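Local coordinates for protein beta-galactosidase/beta-glucuronidase (Faecalibacterium prausnitzii L2-6, PDB 6MVF) that binds flavin mononucleotide and, as a family 2 glycoside hydrolase, probably releases glucuronic acid from beta-glucuronides, at residues Y279-D284 with W526-H531; E399-G404 with S435-S440; D411-L416 with G441-I446. All coordinates share one frame; numbering follows the deposited sequence.

In the fold
All three contacts belong to the TIM-barrel domain, yet none lies in its deep core. Interaction 1 is a surface contact, joining a hairpin strand to the residues that lead into strand 529-532; a valine methyl and backbone carbonyls meet the CB atoms of two tryptophans, with one bridging water. Interactions 2 and 3 are partly buried and hold neighbouring elements: the loop after strand 428-433 lies first against the loop after strand 391-398, then against helix 407-423. Interaction 2 is mainly leucine packing, whereas interaction 3 uses histidine rings as surfaces. Their centres are about 12 Å apart, and Ile400 touches both His413 and Met443. Interaction 1 stands separate, its nearest atoms about 9 Å from interaction 3.

Interaction 1: Y279-D284 with W526-H531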
loop_
_atom_site.group_PDB
_atom_site.type_symbol
_atom_site.label_atom_id
_atom_site.label_comp_id
_atom_site.label_asym_id
_atom_site.label_seq_id
_atom_site.Cartn_x
_atom_site.Cartn_y
_atom_site.Cartn_z
ATOM N N TYR A 279 17.218 0.298 -35.031
ATOM C CA TYR A 279 18.384 1.102 -34.702
ATOM C C TYR A 279 19.534 0.732 -35.629
ATOM O O TYR A 279 19.616 -0.387 -36.139
ATOM C CB TYR A 279 18.795 0.946 -33.222
ATOM C CG TYR A 279 19.155 -0.464 -32.786
ATOM C CD1 TYR A 279 18.178 -1.360 -32.374
ATOM C CD2 TYR A 279 20.480 -0.890 -32.759
ATOM C CE1 TYR A 279 18.493 -2.649 -31.969
ATOM C CE2 TYR A 279 20.811 -2.185 -32.351
ATOM C CZ TYR A 279 19.803 -3.059 -31.954
ATOM O OH TYR A 279 20.107 -4.338 -31.536
ATOM N N THR A 280 20.425 1.697 -35.836
ATOM C CA THR A 280 21.557 1.535 -36.727
ATOM C C THR A 280 22.771 2.175 -36.076
ATOM O O THR A 280 22.647 3.135 -35.306
ATOM C CB THR A 280 21.277 2.165 -38.106
ATOM O OG1 THR A 280 20.774 3.495 -37.926
ATOM C CG2 THR A 280 20.228 1.357 -38.871
ATOM N N VAL A 281 23.943 1.606 -36.356
ATOM C CA VAL A 281 25.222 2.247 -36.074
ATOM C C VAL A 281 26.014 2.292 -37.368
ATOM O O VAL A 281 26.199 1.257 -38.018
ATOM C CB VAL A 281 26.030 1.516 -34.986
ATOM C CG1 VAL A 281 27.300 2.284 -34.707
ATOM C CG2 VAL A 281 25.219 1.337 -33.710
ATOM N N THR A 282 26.484 3.486 -37.740
ATOM C CA THR A 282 27.394 3.663 -38.858
ATOM C C THR A 282 28.671 4.358 -38.393
ATOM O O THR A 282 28.646 5.130 -37.425
ATOM C CB THR A 282 26.762 4.487 -39.989
ATOM O OG1 THR A 282 26.544 5.835 -39.548
ATOM C CG2 THR A 282 25.452 3.860 -40.433
ATOM N N PRO A 283 29.798 4.109 -39.071
ATOM C CA PRO A 283 31.075 4.700 -38.615
ATOM C C PRO A 283 31.093 6.216 -38.610
ATOM O O PRO A 283 31.599 6.811 -37.654
ATOM C CB PRO A 283 32.110 4.121 -39.594
ATOM C CG PRO A 283 31.315 3.535 -40.729
ATOM C CD PRO A 283 29.985 3.150 -40.175
ATOM N N ASP A 284 30.570 6.869 -39.645
ATOM C CA ASP A 284 30.514 8.326 -39.634
ATOM C C ASP A 284 29.280 8.863 -38.928
ATOM O O ASP A 284 29.279 10.027 -38.522
ATOM C CB ASP A 284 30.554 8.897 -41.057
ATOM C CG ASP A 284 31.925 8.780 -41.702
ATOM O OD1 ASP A 284 32.889 8.350 -41.027
ATOM O OD2 ASP A 284 32.042 9.125 -42.900
ATOM N N TRP A 526 30.094 10.655 -34.007
ATOM C CA TRP A 526 30.416 9.381 -34.647
ATOM C C TRP A 526 30.951 8.336 -33.662
ATOM O O TRP A 526 31.127 7.174 -34.048
ATOM C CB TRP A 526 31.413 9.623 -35.789
ATOM C CG TRP A 526 32.594 10.477 -35.380
ATOM C CD1 TRP A 526 32.707 11.836 -35.496
ATOM C CD2 TRP A 526 33.813 10.026 -34.772
ATOM N NE1 TRP A 526 33.914 12.256 -34.998
ATOM C CE2 TRP A 526 34.616 11.167 -34.553
ATOM C CE3 TRP A 526 34.298 8.774 -34.391
ATOM C CZ2 TRP A 526 35.892 11.091 -33.968
ATOM C CZ3 TRP A 526 35.565 8.696 -33.810
ATOM C CH2 TRP A 526 36.347 9.850 -33.606
ATOM N N ILE A 527 31.230 8.716 -32.414
ATOM C CA ILE A 527 31.440 7.743 -31.345
ATOM C C ILE A 527 30.071 7.173 -31.001
ATOM O O ILE A 527 29.201 7.895 -30.506
ATOM C CB ILE A 527 32.095 8.380 -30.117
ATOM C CG1 ILE A 527 33.492 8.926 -30.467
ATOM C CG2 ILE A 527 32.142 7.371 -28.962
ATOM C CD1 ILE A 527 34.569 7.871 -30.602
ATOM N N TRP A 528 29.851 5.895 -31.300
ATOM C CA TRP A 528 28.479 5.413 -31.237
ATOM C C TRP A 528 27.997 5.327 -29.793
ATOM O O TRP A 528 26.820 5.606 -29.524
ATOM C CB TRP A 528 28.327 4.072 -31.978
ATOM C CG TRP A 528 29.154 2.960 -31.446
ATOM C CD1 TRP A 528 30.446 2.679 -31.770
ATOM C CD2 TRP A 528 28.753 1.966 -30.491
ATOM N NE1 TRP A 528 30.879 1.578 -31.074
ATOM C CE2 TRP A 528 29.862 1.125 -30.276
ATOM C CE3 TRP A 528 27.565 1.714 -29.789
ATOM C CZ2 TRP A 528 29.823 0.048 -29.386
ATOM C CZ3 TRP A 528 27.515 0.639 -28.920
ATOM C CH2 TRP A 528 28.641 -0.179 -28.717
ATOM N N ALA A 529 28.896 4.991 -28.859
ATOM C CA ALA A 529 28.567 4.968 -27.437
ATOM C C ALA A 529 29.840 5.111 -26.611
ATOM O O ALA A 529 30.841 4.454 -26.895
ATOM C CB ALA A 529 27.838 3.677 -27.050
ATOM N N SER A 530 29.786 5.960 -25.593
ATOM C CA SER A 530 30.802 6.062 -24.557
ATOM C C SER A 530 30.198 5.659 -23.214
ATOM O O SER A 530 29.030 5.961 -22.927
ATOM C CB SER A 530 31.372 7.490 -24.473
ATOM O OG SER A 530 30.344 8.452 -24.291
ATOM N N HIS A 531 31.003 4.985 -22.389
ATOM C CA HIS A 531 30.558 4.454 -21.104
ATOM C C HIS A 531 31.583 4.797 -20.032
ATOM O O HIS A 531 32.689 4.250 -20.030
ATOM C CB HIS A 531 30.362 2.944 -21.176
ATOM C CG HIS A 531 29.251 2.516 -22.078
ATOM N ND1 HIS A 531 29.470 2.057 -23.359
ATOM C CD2 HIS A 531 27.909 2.477 -21.886
ATOM C CE1 HIS A 531 28.312 1.746 -23.916
ATOM N NE2 HIS A 531 27.350 1.992 -23.043
HETATM O O HOH W 1 30.106 4.711 -35.054
#
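With its CG1 methyl turned to the far side from its own backbone nitrogen (chi1 -177°), Val281 reaches Trp528, whose chi1 of 61° sets the indole between backbone nitrogen and carbonyl carbon, and the ring leads away from Val281. What Val281 meets is therefore the root of the tryptophan: Val281 CG1 lies 3.4 Å from Trp528 CB and 3.8 Å from Trp528 CG. The indole itself is anchored deeper, its NE1 bonded to Glu450 O and its ring meeting Phe393. Trp526 behaves alike: Trp526 CB rests against two successive carbonyls, 3.4 Å from Pro283 O and 3.5 Å from Asp284 O, while the ring runs on to stack with His474 of helix 466-476. Between these two points a water joins the backbones, donating to Thr282 O at 2.8 Å and to Trp526 O at the same distance of 2.8 Å. The two segments meet without direct polar bonding. Strand 279-282 pairs with strand 286-289, and the contact sets this beta hairpin beside the entry to strand 529-532, the last parallel strand of the eight-stranded TIM barrel.

Interaction 2: E399-G404 with S435-S440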
loop_
_atom_site.group_PDB
_atom_site.type_symbol
_atom_site.label_atom_id
_atom_site.label_comp_id
_atom_site.label_asym_id
_atom_site.label_seq_id
_atom_site.Cartn_x
_atom_site.Cartn_y
_atom_site.Cartn_z
ATOM N N GLU A 399 38.710 -7.111 -22.906
ATOM C CA GLU A 399 40.153 -7.040 -22.649
ATOM C C GLU A 399 40.818 -8.414 -22.718
ATOM O O GLU A 399 41.752 -8.705 -21.968
ATOM C CB GLU A 399 40.431 -6.380 -21.296
ATOM C CG GLU A 399 40.107 -4.915 -21.249
ATOM C CD GLU A 399 40.554 -4.274 -19.945
ATOM O OE1 GLU A 399 40.898 -5.033 -19.008
ATOM O OE2 GLU A 399 40.560 -3.018 -19.849
ATOM N N ILE A 400 40.345 -9.261 -23.639
ATOM C CA ILE A 400 40.791 -10.649 -23.692
ATOM C C ILE A 400 42.282 -10.790 -24.060
ATOM O O ILE A 400 42.877 -11.856 -23.837
ATOM C CB ILE A 400 39.880 -11.447 -24.658
ATOM C CG1 ILE A 400 39.932 -12.940 -24.322
ATOM C CG2 ILE A 400 40.251 -11.192 -26.119
ATOM C CD1 ILE A 400 39.807 -13.249 -22.824
ATOM N N LEU A 401 42.918 -9.738 -24.581
ATOM C CA LEU A 401 44.338 -9.819 -24.928
ATOM C C LEU A 401 45.270 -9.549 -23.762
ATOM O O LEU A 401 46.486 -9.547 -23.966
ATOM C CB LEU A 401 44.699 -8.837 -26.041
ATOM C CG LEU A 401 44.057 -8.993 -27.411
ATOM C CD1 LEU A 401 44.758 -8.077 -28.386
ATOM C CD2 LEU A 401 44.090 -10.424 -27.859
ATOM N N ILE A 402 44.756 -9.280 -22.562
ATOM C CA ILE A 402 45.657 -9.060 -21.437
ATOM C C ILE A 402 46.549 -10.276 -21.234
ATOM O O ILE A 402 47.735 -10.145 -20.915
ATOM C CB ILE A 402 44.865 -8.704 -20.167
ATOM C CG1 ILE A 402 44.551 -7.207 -20.140
ATOM C CG2 ILE A 402 45.638 -9.080 -18.902
ATOM C CD1 ILE A 402 43.476 -6.843 -19.120
ATOM N N GLY A 403 46.008 -11.472 -21.472
ATOM C CA GLY A 403 46.696 -12.739 -21.315
ATOM C C GLY A 403 47.438 -13.224 -22.541
ATOM O O GLY A 403 47.975 -14.341 -22.534
ATOM N N GLY A 404 47.475 -12.411 -23.599
ATOM C CA GLY A 404 48.169 -12.739 -24.825
ATOM C C GLY A 404 47.280 -13.341 -25.893
ATOM O O GLY A 404 46.408 -14.167 -25.591
ATOM N N SER A 435 43.486 -1.402 -23.652
ATOM C CA SER A 435 44.007 -0.150 -24.193
ATOM C C SER A 435 45.098 -0.381 -25.237
ATOM O O SER A 435 45.141 0.307 -26.265
ATOM C CB SER A 435 44.538 0.717 -23.055
ATOM O OG SER A 435 44.813 2.020 -23.512
ATOM N N HIS A 436 45.984 -1.344 -24.995
ATOM C CA HIS A 436 47.147 -1.541 -25.849
ATOM C C HIS A 436 46.874 -2.463 -27.027
ATOM O O HIS A 436 47.823 -2.859 -27.714
ATOM C CB HIS A 436 48.329 -2.072 -25.023
ATOM C CG HIS A 436 48.102 -3.416 -24.385
ATOM N ND1 HIS A 436 47.711 -3.561 -23.068
ATOM C CD2 HIS A 436 48.259 -4.675 -24.869
ATOM C CE1 HIS A 436 47.619 -4.848 -22.777
ATOM N NE2 HIS A 436 47.948 -5.545 -23.852
ATOM N N THR A 437 45.611 -2.806 -27.271
ATOM C CA THR A 437 45.251 -3.676 -28.387
ATOM C C THR A 437 45.740 -3.075 -29.699
ATOM O O THR A 437 45.430 -1.907 -29.995
ATOM C CB THR A 437 43.733 -3.883 -28.451
ATOM O OG1 THR A 437 43.303 -4.629 -27.307
ATOM C CG2 THR A 437 43.335 -4.637 -29.729
ATOM N N PRO A 438 46.500 -3.823 -30.505
ATOM C CA PRO A 438 46.965 -3.285 -31.795
ATOM C C PRO A 438 45.792 -2.779 -32.627
ATOM O O PRO A 438 44.762 -3.442 -32.741
ATOM C CB PRO A 438 47.659 -4.488 -32.457
ATOM C CG PRO A 438 47.922 -5.475 -31.362
ATOM C CD PRO A 438 46.887 -5.232 -30.292
ATOM N N THR A 439 45.942 -1.580 -33.203
ATOM C CA THR A 439 44.844 -0.974 -33.963
ATOM C C THR A 439 44.597 -1.650 -35.310
ATOM O O THR A 439 43.646 -1.276 -36.002
ATOM C CB THR A 439 45.087 0.533 -34.169
ATOM O OG1 THR A 439 46.414 0.763 -34.664
ATOM C CG2 THR A 439 44.880 1.298 -32.852
ATOM N N SER A 440 45.441 -2.596 -35.710
ATOM C CA SER A 440 45.155 -3.571 -36.753
ATOM C C SER A 440 45.262 -4.964 -36.153
ATOM O O SER A 440 45.661 -5.143 -34.998
ATOM C CB SER A 440 46.114 -3.438 -37.944
ATOM O OG SER A 440 45.752 -2.335 -38.755
HETATM O O HOH W 2 42.591 -0.941 -20.957
#
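Leu401, which loses more surface here than any other residue of the pair of loops, sets one methyl against Thr437 and Pro438. Leu401 CD1 stands 3.9 Å from Thr437 OG1 and 4.0 Å from Thr437 CG2, touching both branches of the threonine, and 4.0 Å from Pro438 CD. A chi2 of -170° places CD1 anti to CA, which lets this branch reach the other loop, and the leucine and threonine side chains cross at about a right angle. The hydroxyl of Thr437 has its polar partner within its own loop, Val434 O, and it meets Leu401 CD1 by van der Waals contact. The setting is the end of two adjacent strands of a TIM barrel: the loop 399-404 follows strand 391-398, and the loop 435-440 comes after strand 428-433, on the C-terminal side of the barrel, where the active sites of such enzymes lie. His436 approaches the backbone of the same leucine: with chi1 at 62° its ring end comes nearer, His436 NE2 lying 4.3 Å from Leu401 O, too long for a bond; that carbonyl instead receives Gly404 N at 3.1 Å, which closes the tight turn of its own loop. At the start of both segments a water spans the loops, donating to Glu399 OE2 at 3.1 Å and accepting from Ser435 N at 2.9 Å. Glu399 OE2 is also bonded to Asn453 ND2, and Ser435 OG to His454 ND1.

Interaction 3: D411-L416 with G441-I446; sequences DTHHDL and GPMHRI
Helix 407-423 presents His413 and His414 to a loop that folds through a type I beta turn from Gly441 to His444, the backbones coming nearest at His414 and Ile446, whose CA atoms are 6.8 Å apart. In this TIM barrel the helix belongs to the beta-alpha-beta crossover between strands 391-398 and 428-433, whereas the connection from strand 428-433 to strand 450-453 has no helix; its loop turns back to lie against the preceding one. Met443 makes the inner half of the contact. Bends at chi2 and chi3 (-45° and -74°) curl its chain so that the terminal methyl sits over one face of the His413 imidazole, a CH-pi contact with Met443 CE 3.8 Å from the centroid of the His413 ring. SD stands farther out above the same face. The ring is fixed by a bond at each nitrogen, ND1 to Leu409 O one turn back in the helix and NE2 to Ser397 OG, which together restrain its rotation and satisfy its polar atoms in a buried place. Ile446 has the largest buried surface and wedges between the two histidines. Ile446 CD1 lies 3.8 Å from His413 CB, and Ile446 CG2 is 3.8 Å from His413 O. Toward the outside, His414 swings its ring across the isoleucine at about a right angle, bringing His414 NE2 to 3.7 Å from Ile446 CG1. Ile446 CD1 makes an off-centre CH-pi contact, 4.2 Å from the centroid of the His414 ring. Beside His414 a water joins the helix to the turn: it is 3.2 Å from His414 NE2 and donates to Pro442 O at 2.7 Å.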
loop_
_atom_site.group_PDB
_atom_site.type_symbol
_atom_site.label_atom_id
_atom_site.label_comp_id
_atom_site.label_asym_id
_atom_site.label_seq_id
_atom_site.Cartn_x
_atom_site.Cartn_y
_atom_site.Cartn_z
ATOM N N ASP A 411 39.701 -17.940 -32.697
ATOM C CA ASP A 411 38.653 -18.815 -33.211
ATOM C C ASP A 411 37.439 -18.788 -32.310
ATOM O O ASP A 411 36.302 -18.887 -32.781
ATOM C CB ASP A 411 39.167 -20.248 -33.344
ATOM C CG ASP A 411 40.209 -20.390 -34.428
ATOM O OD1 ASP A 411 40.322 -19.457 -35.255
ATOM O OD2 ASP A 411 40.909 -21.427 -34.452
ATOM N N THR A 412 37.665 -18.671 -31.004
ATOM C CA THR A 412 36.549 -18.595 -30.077
ATOM C C THR A 412 35.733 -17.331 -30.326
ATOM O O THR A 412 34.500 -17.352 -30.238
ATOM C CB THR A 412 37.072 -18.671 -28.638
ATOM O OG1 THR A 412 37.737 -19.926 -28.449
ATOM C CG2 THR A 412 35.932 -18.548 -27.626
ATOM N N HIS A 413 36.396 -16.233 -30.701
ATOM C CA HIS A 413 35.646 -15.015 -30.991
ATOM C C HIS A 413 34.831 -15.151 -32.271
ATOM O O HIS A 413 33.741 -14.590 -32.363
ATOM C CB HIS A 413 36.578 -13.806 -31.041
ATOM C CG HIS A 413 36.984 -13.303 -29.684
ATOM N ND1 HIS A 413 37.771 -14.036 -28.820
ATOM C CD2 HIS A 413 36.696 -12.148 -29.037
ATOM C CE1 HIS A 413 37.953 -13.353 -27.701
ATOM N NE2 HIS A 413 37.314 -12.202 -27.808
ATOM N N HIS A 414 35.306 -15.918 -33.251
ATOM C CA HIS A 414 34.475 -16.178 -34.420
ATOM C C HIS A 414 33.326 -17.123 -34.078
ATOM O O HIS A 414 32.203 -16.928 -34.551
ATOM C CB HIS A 414 35.325 -16.734 -35.565
ATOM C CG HIS A 414 36.310 -15.748 -36.122
ATOM N ND1 HIS A 414 37.666 -15.994 -36.172
ATOM C CD2 HIS A 414 36.133 -14.517 -36.659
ATOM C CE1 HIS A 414 38.283 -14.954 -36.702
ATOM N NE2 HIS A 414 37.376 -14.044 -37.006
ATOM N N ASP A 415 33.583 -18.144 -33.248
ATOM C CA ASP A 415 32.508 -19.015 -32.771
ATOM C C ASP A 415 31.420 -18.213 -32.066
ATOM O O ASP A 415 30.225 -18.443 -32.289
ATOM C CB ASP A 415 33.064 -20.092 -31.823
ATOM C CG ASP A 415 34.031 -21.066 -32.527
ATOM O OD1 ASP A 415 33.935 -21.213 -33.760
ATOM O OD2 ASP A 415 34.891 -21.687 -31.855
ATOM N N LEU A 416 31.822 -17.258 -31.222
ATOM C CA LEU A 416 30.868 -16.434 -30.489
ATOM C C LEU A 416 30.120 -15.484 -31.421
ATOM O O LEU A 416 28.910 -15.281 -31.262
ATOM C CB LEU A 416 31.589 -15.647 -29.388
ATOM C CG LEU A 416 31.906 -16.406 -28.099
ATOM C CD1 LEU A 416 32.977 -15.695 -27.263
ATOM C CD2 LEU A 416 30.612 -16.616 -27.306
ATOM N N GLY A 441 44.921 -5.969 -36.944
ATOM C CA GLY A 441 45.055 -7.319 -36.470
ATOM C C GLY A 441 43.732 -8.045 -36.415
ATOM O O GLY A 441 42.662 -7.494 -36.709
ATOM N N PRO A 442 43.790 -9.320 -36.031
ATOM C CA PRO A 442 42.608 -10.176 -36.121
ATOM C C PRO A 442 41.552 -9.907 -35.058
ATOM O O PRO A 442 40.504 -10.564 -35.094
ATOM C CB PRO A 442 43.202 -11.575 -35.960
ATOM C CG PRO A 442 44.374 -11.343 -35.055
ATOM C CD PRO A 442 44.963 -10.044 -35.505
ATOM N N MET A 443 41.775 -8.987 -34.109
ATOM C CA MET A 443 40.723 -8.687 -33.138
ATOM C C MET A 443 39.704 -7.669 -33.653
ATOM O O MET A 443 38.641 -7.514 -33.037
ATOM C CB MET A 443 41.323 -8.195 -31.814
ATOM C CG MET A 443 42.113 -9.266 -31.043
ATOM S SD MET A 443 41.296 -10.882 -30.963
ATOM C CE MET A 443 39.987 -10.544 -29.771
ATOM N N HIS A 444 39.968 -6.999 -34.765
ATOM C CA HIS A 444 39.014 -6.063 -35.327
ATOM C C HIS A 444 38.188 -6.704 -36.442
ATOM O O HIS A 444 38.540 -7.747 -37.000
ATOM C CB HIS A 444 39.737 -4.828 -35.836
ATOM C CG HIS A 444 40.650 -4.230 -34.818
ATOM N ND1 HIS A 444 40.185 -3.570 -33.701
ATOM C CD2 HIS A 444 42.004 -4.207 -34.734
ATOM C CE1 HIS A 444 41.209 -3.154 -32.980
ATOM N NE2 HIS A 444 42.324 -3.528 -33.585
ATOM N N ARG A 445 37.056 -6.070 -36.741
ATOM C CA ARG A 445 36.148 -6.486 -37.802
ATOM C C ARG A 445 35.537 -7.866 -37.561
ATOM O O ARG A 445 34.951 -8.449 -38.483
ATOM C CB ARG A 445 36.851 -6.425 -39.173
ATOM C CG ARG A 445 37.584 -5.111 -39.328
ATOM C CD ARG A 445 38.117 -4.784 -40.697
ATOM N NE ARG A 445 38.363 -3.341 -40.750
ATOM C CZ ARG A 445 39.415 -2.747 -40.184
ATOM N NH1 ARG A 445 40.311 -3.489 -39.549
ATOM N NH2 ARG A 445 39.572 -1.424 -40.239
ATOM N N ILE A 446 35.640 -8.402 -36.344
ATOM C CA ILE A 446 34.903 -9.616 -36.007
ATOM C C ILE A 446 33.446 -9.289 -35.699
ATOM O O ILE A 446 32.525 -9.939 -36.212
ATOM C CB ILE A 446 35.558 -10.346 -34.819
ATOM C CG1 ILE A 446 36.942 -10.882 -35.177
ATOM C CG2 ILE A 446 34.660 -11.484 -34.336
ATOM C CD1 ILE A 446 37.578 -11.678 -34.050
HETATM O O HOH W 3 39.453 -11.571 -37.361
#